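Local atomic coordinates of acetyl-CoA hydrolase/transferase family protein (Porphyromonas gingivalis, PDB entry 2NVV), a protein that probably hydrolyses the thioester of acetyl-CoA or transfers its CoA to acetate, and binds zinc in the crystal. Residues R384-S395 / H414-E425. Numbering follows the deposited sequence.
Sequences RNSYVSIFTTPS and HSEHSVKVIISE. With ZN (zinc ion), chain G.
Phe391 of strand 389-392 meets His414 and Val419, in the loop that leads into strand 421-424. Its CZ stands 3.7 Å above the centre of the His414 imidazole, the two planes inclined at 47°, and its CD2 meets Val419 CG1 at 3.6 Å. A first torsion of -85° sets the phenyl beside its own backbone N, where its CZ end meets the histidine and its CD2-CE2 side the valine; Ile362 of strand 362-367 also packs on all three. On the face carrying Ile390, Val421 and Ile423, Ile390 CG2 meets Ile423 CD1 at 3.7 Å. Between these two faces the strands pair in parallel: Phe391 N donates to Val421 O and Phe391 O accepts from Ile423 N, both at 2.8 Å. Ahead of this ladder, the Ser389 hydroxyl donates to Ser418 O in the carbonyl plane (2.7 Å) and accepts from Lys420 N (3.0 Å), tying down the incoming loop. At the far end the Glu425 carboxylate receives Ser395 N on the syn lone pair of OE2 (2.9 Å). Looser is the end at Arg384, partly exposed and packed against Arg384 of the second subunit: its NE makes a weak, bent bond to Ser418 OG, and Lys420 turns its amine back to His417 O, well above that carbonyl's plane. In the same loop Glu416 OE1 and His417 NE2 bind zinc, whose site is completed by water and by His411 and Asp413 of the second subunit. Strands 389-392 and 421-424 are neighbours in the mixed sheet of the C-terminal domain, and the loop entering the second forms half of an intersubunit zinc site.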
# COMPACT_ATOMS: atom_id res chain seq x y z
N ARG A 384 -2.70 -4.61 1.86
CA ARG A 384 -1.75 -3.70 2.49
C ARG A 384 -2.00 -3.42 3.97
O ARG A 384 -1.05 -3.37 4.75
CB ARG A 384 -1.71 -2.37 1.72
CG ARG A 384 -0.87 -1.30 2.39
CD ARG A 384 0.60 -1.68 2.44
NE ARG A 384 1.28 -1.37 1.18
CZ ARG A 384 1.73 -0.16 0.85
NH1 ARG A 384 2.33 0.03 -0.32
NH2 ARG A 384 1.60 0.85 1.69
N ASN A 385 -3.26 -3.28 4.36
CA ASN A 385 -3.58 -2.96 5.75
C ASN A 385 -4.19 -4.04 6.63
O ASN A 385 -4.47 -3.80 7.80
CB ASN A 385 -4.47 -1.72 5.80
CG ASN A 385 -3.88 -0.56 5.01
OD1 ASN A 385 -4.33 -0.26 3.90
ND2 ASN A 385 -2.87 0.08 5.58
N SER A 386 -4.39 -5.24 6.09
CA SER A 386 -4.98 -6.32 6.86
C SER A 386 -4.11 -6.81 8.01
O SER A 386 -2.89 -6.63 8.01
CB SER A 386 -5.29 -7.52 5.97
OG SER A 386 -4.09 -8.08 5.50
N TYR A 387 -4.75 -7.46 8.98
CA TYR A 387 -4.09 -8.01 10.15
C TYR A 387 -3.09 -9.01 9.61
O TYR A 387 -1.94 -9.05 10.04
CB TYR A 387 -5.14 -8.71 11.03
CG TYR A 387 -4.70 -9.01 12.43
CD1 TYR A 387 -4.09 -10.22 12.75
CD2 TYR A 387 -4.95 -8.11 13.47
CE1 TYR A 387 -3.75 -10.54 14.06
CE2 TYR A 387 -4.61 -8.41 14.78
CZ TYR A 387 -4.02 -9.63 15.08
OH TYR A 387 -3.69 -9.93 16.38
N VAL A 388 -3.55 -9.83 8.67
CA VAL A 388 -2.71 -10.82 8.00
C VAL A 388 -3.29 -10.91 6.60
O VAL A 388 -4.50 -11.13 6.45
CB VAL A 388 -2.81 -12.24 8.62
CG1 VAL A 388 -1.64 -13.09 8.14
CG2 VAL A 388 -2.81 -12.17 10.12
N SER A 389 -2.47 -10.73 5.57
CA SER A 389 -2.99 -10.80 4.21
C SER A 389 -2.73 -12.17 3.61
O SER A 389 -1.62 -12.69 3.70
CB SER A 389 -2.35 -9.73 3.33
OG SER A 389 -0.98 -10.00 3.13
N ILE A 390 -3.76 -12.74 3.01
CA ILE A 390 -3.67 -14.06 2.41
C ILE A 390 -4.01 -14.03 0.92
O ILE A 390 -4.93 -13.33 0.49
CB ILE A 390 -4.63 -15.05 3.10
CG1 ILE A 390 -4.34 -15.09 4.60
CG2 ILE A 390 -4.49 -16.43 2.47
CD1 ILE A 390 -5.39 -15.84 5.40
N PHE A 391 -3.27 -14.80 0.15
CA PHE A 391 -3.53 -14.89 -1.27
C PHE A 391 -3.68 -16.36 -1.64
O PHE A 391 -2.86 -17.20 -1.28
CB PHE A 391 -2.39 -14.24 -2.06
CG PHE A 391 -2.56 -12.76 -2.21
CD1 PHE A 391 -3.43 -12.25 -3.19
CD2 PHE A 391 -1.88 -11.88 -1.38
CE1 PHE A 391 -3.61 -10.86 -3.33
CE2 PHE A 391 -2.06 -10.49 -1.51
CZ PHE A 391 -2.93 -9.99 -2.49
N THR A 392 -4.78 -16.66 -2.33
CA THR A 392 -5.08 -18.02 -2.76
C THR A 392 -5.00 -18.13 -4.26
O THR A 392 -5.15 -17.14 -4.97
CB THR A 392 -6.48 -18.41 -2.35
OG1 THR A 392 -7.39 -17.45 -2.88
CG2 THR A 392 -6.62 -18.46 -0.84
N THR A 393 -4.78 -19.35 -4.74
CA THR A 393 -4.69 -19.60 -6.18
C THR A 393 -4.38 -21.06 -6.48
O THR A 393 -3.51 -21.68 -5.84
CB THR A 393 -3.57 -18.78 -6.85
OG1 THR A 393 -3.46 -19.17 -8.22
CG2 THR A 393 -2.22 -19.05 -6.18
N PRO A 394 -5.09 -21.66 -7.45
CA PRO A 394 -4.79 -23.04 -7.77
C PRO A 394 -3.34 -23.00 -8.24
O PRO A 394 -2.91 -22.01 -8.81
CB PRO A 394 -5.78 -23.37 -8.88
CG PRO A 394 -6.09 -22.02 -9.49
CD PRO A 394 -6.21 -21.15 -8.27
N SER A 395 -2.57 -24.05 -7.97
CA SER A 395 -1.16 -24.07 -8.35
C SER A 395 -0.90 -24.03 -9.86
O SER A 395 0.08 -23.43 -10.30
CB SER A 395 -0.47 -25.30 -7.76
OG SER A 395 -0.90 -26.49 -8.41
N HIS A 414 1.07 -6.51 -5.93
CA HIS A 414 1.33 -6.53 -4.49
C HIS A 414 2.77 -6.98 -4.28
O HIS A 414 3.22 -7.92 -4.92
CB HIS A 414 0.34 -7.46 -3.80
CG HIS A 414 -1.09 -7.17 -4.16
ND1 HIS A 414 -1.71 -7.74 -5.25
CD2 HIS A 414 -1.98 -6.30 -3.63
CE1 HIS A 414 -2.92 -7.23 -5.38
NE2 HIS A 414 -3.11 -6.35 -4.41
N SER A 415 3.48 -6.31 -3.38
CA SER A 415 4.88 -6.63 -3.13
C SER A 415 5.16 -7.52 -1.92
O SER A 415 4.30 -7.73 -1.05
CB SER A 415 5.69 -5.35 -2.98
OG SER A 415 5.59 -4.86 -1.66
N GLU A 416 6.40 -8.03 -1.89
CA GLU A 416 6.89 -8.89 -0.83
C GLU A 416 6.65 -8.30 0.56
O GLU A 416 6.54 -9.03 1.54
CB GLU A 416 8.40 -9.12 -1.02
CG GLU A 416 9.21 -7.84 -1.14
CD GLU A 416 10.71 -8.09 -1.11
OE1 GLU A 416 11.50 -7.16 -1.42
OE2 GLU A 416 11.11 -9.23 -0.78
N HIS A 417 6.56 -6.98 0.62
CA HIS A 417 6.35 -6.27 1.88
C HIS A 417 4.90 -6.26 2.32
O HIS A 417 4.60 -5.89 3.45
CB HIS A 417 6.83 -4.82 1.74
CG HIS A 417 8.21 -4.70 1.18
ND1 HIS A 417 9.33 -5.07 1.89
CD2 HIS A 417 8.64 -4.29 -0.03
CE1 HIS A 417 10.40 -4.91 1.13
NE2 HIS A 417 10.01 -4.44 -0.04
N SER A 418 4.00 -6.67 1.43
CA SER A 418 2.59 -6.65 1.75
C SER A 418 1.94 -8.02 1.81
O SER A 418 0.97 -8.21 2.53
CB SER A 418 1.84 -5.78 0.74
OG SER A 418 2.28 -4.43 0.79
N VAL A 419 2.47 -8.97 1.04
CA VAL A 419 1.92 -10.31 1.02
C VAL A 419 2.47 -11.13 2.19
O VAL A 419 3.67 -11.40 2.26
CB VAL A 419 2.26 -11.01 -0.31
CG1 VAL A 419 1.51 -12.31 -0.41
CG2 VAL A 419 1.91 -10.09 -1.48
N LYS A 420 1.59 -11.54 3.10
CA LYS A 420 2.00 -12.30 4.27
C LYS A 420 1.86 -13.81 4.17
O LYS A 420 2.69 -14.55 4.71
CB LYS A 420 1.22 -11.82 5.50
CG LYS A 420 1.26 -10.31 5.70
CD LYS A 420 2.68 -9.78 5.74
CE LYS A 420 2.71 -8.27 5.90
NZ LYS A 420 4.10 -7.77 5.98
N VAL A 421 0.82 -14.27 3.49
CA VAL A 421 0.58 -15.70 3.34
C VAL A 421 0.03 -16.07 1.97
O VAL A 421 -0.78 -15.33 1.40
CB VAL A 421 -0.43 -16.18 4.39
CG1 VAL A 421 -0.59 -17.68 4.30
CG2 VAL A 421 0.02 -15.75 5.78
N ILE A 422 0.49 -17.20 1.44
CA ILE A 422 0.02 -17.69 0.15
C ILE A 422 -0.48 -19.13 0.34
O ILE A 422 0.14 -19.93 1.04
CB ILE A 422 1.14 -17.67 -0.91
CG1 ILE A 422 1.67 -16.25 -1.08
CG2 ILE A 422 0.62 -18.17 -2.23
CD1 ILE A 422 2.80 -16.14 -2.09
N ILE A 423 -1.61 -19.45 -0.29
CA ILE A 423 -2.18 -20.78 -0.15
C ILE A 423 -2.74 -21.39 -1.44
O ILE A 423 -3.53 -20.77 -2.14
CB ILE A 423 -3.33 -20.74 0.89
CG1 ILE A 423 -2.78 -20.32 2.24
CG2 ILE A 423 -4.01 -22.10 0.98
CD1 ILE A 423 -3.85 -20.03 3.27
N SER A 424 -2.31 -22.61 -1.75
CA SER A 424 -2.84 -23.31 -2.93
C SER A 424 -3.41 -24.63 -2.42
O SER A 424 -3.56 -24.83 -1.21
CB SER A 424 -1.74 -23.55 -3.97
OG SER A 424 -0.79 -24.50 -3.53
N GLU A 425 -3.76 -25.53 -3.32
CA GLU A 425 -4.32 -26.81 -2.90
C GLU A 425 -3.27 -27.69 -2.22
O GLU A 425 -3.62 -28.61 -1.46
CB GLU A 425 -4.90 -27.56 -4.10
CG GLU A 425 -3.88 -28.07 -5.13
CD GLU A 425 -3.44 -27.02 -6.15
OE1 GLU A 425 -2.84 -27.42 -7.17
OE2 GLU A 425 -3.66 -25.81 -5.95
ZN ZN G . 11.09 -4.69 -1.78
O HOH W 1 9.14 -5.08 -3.13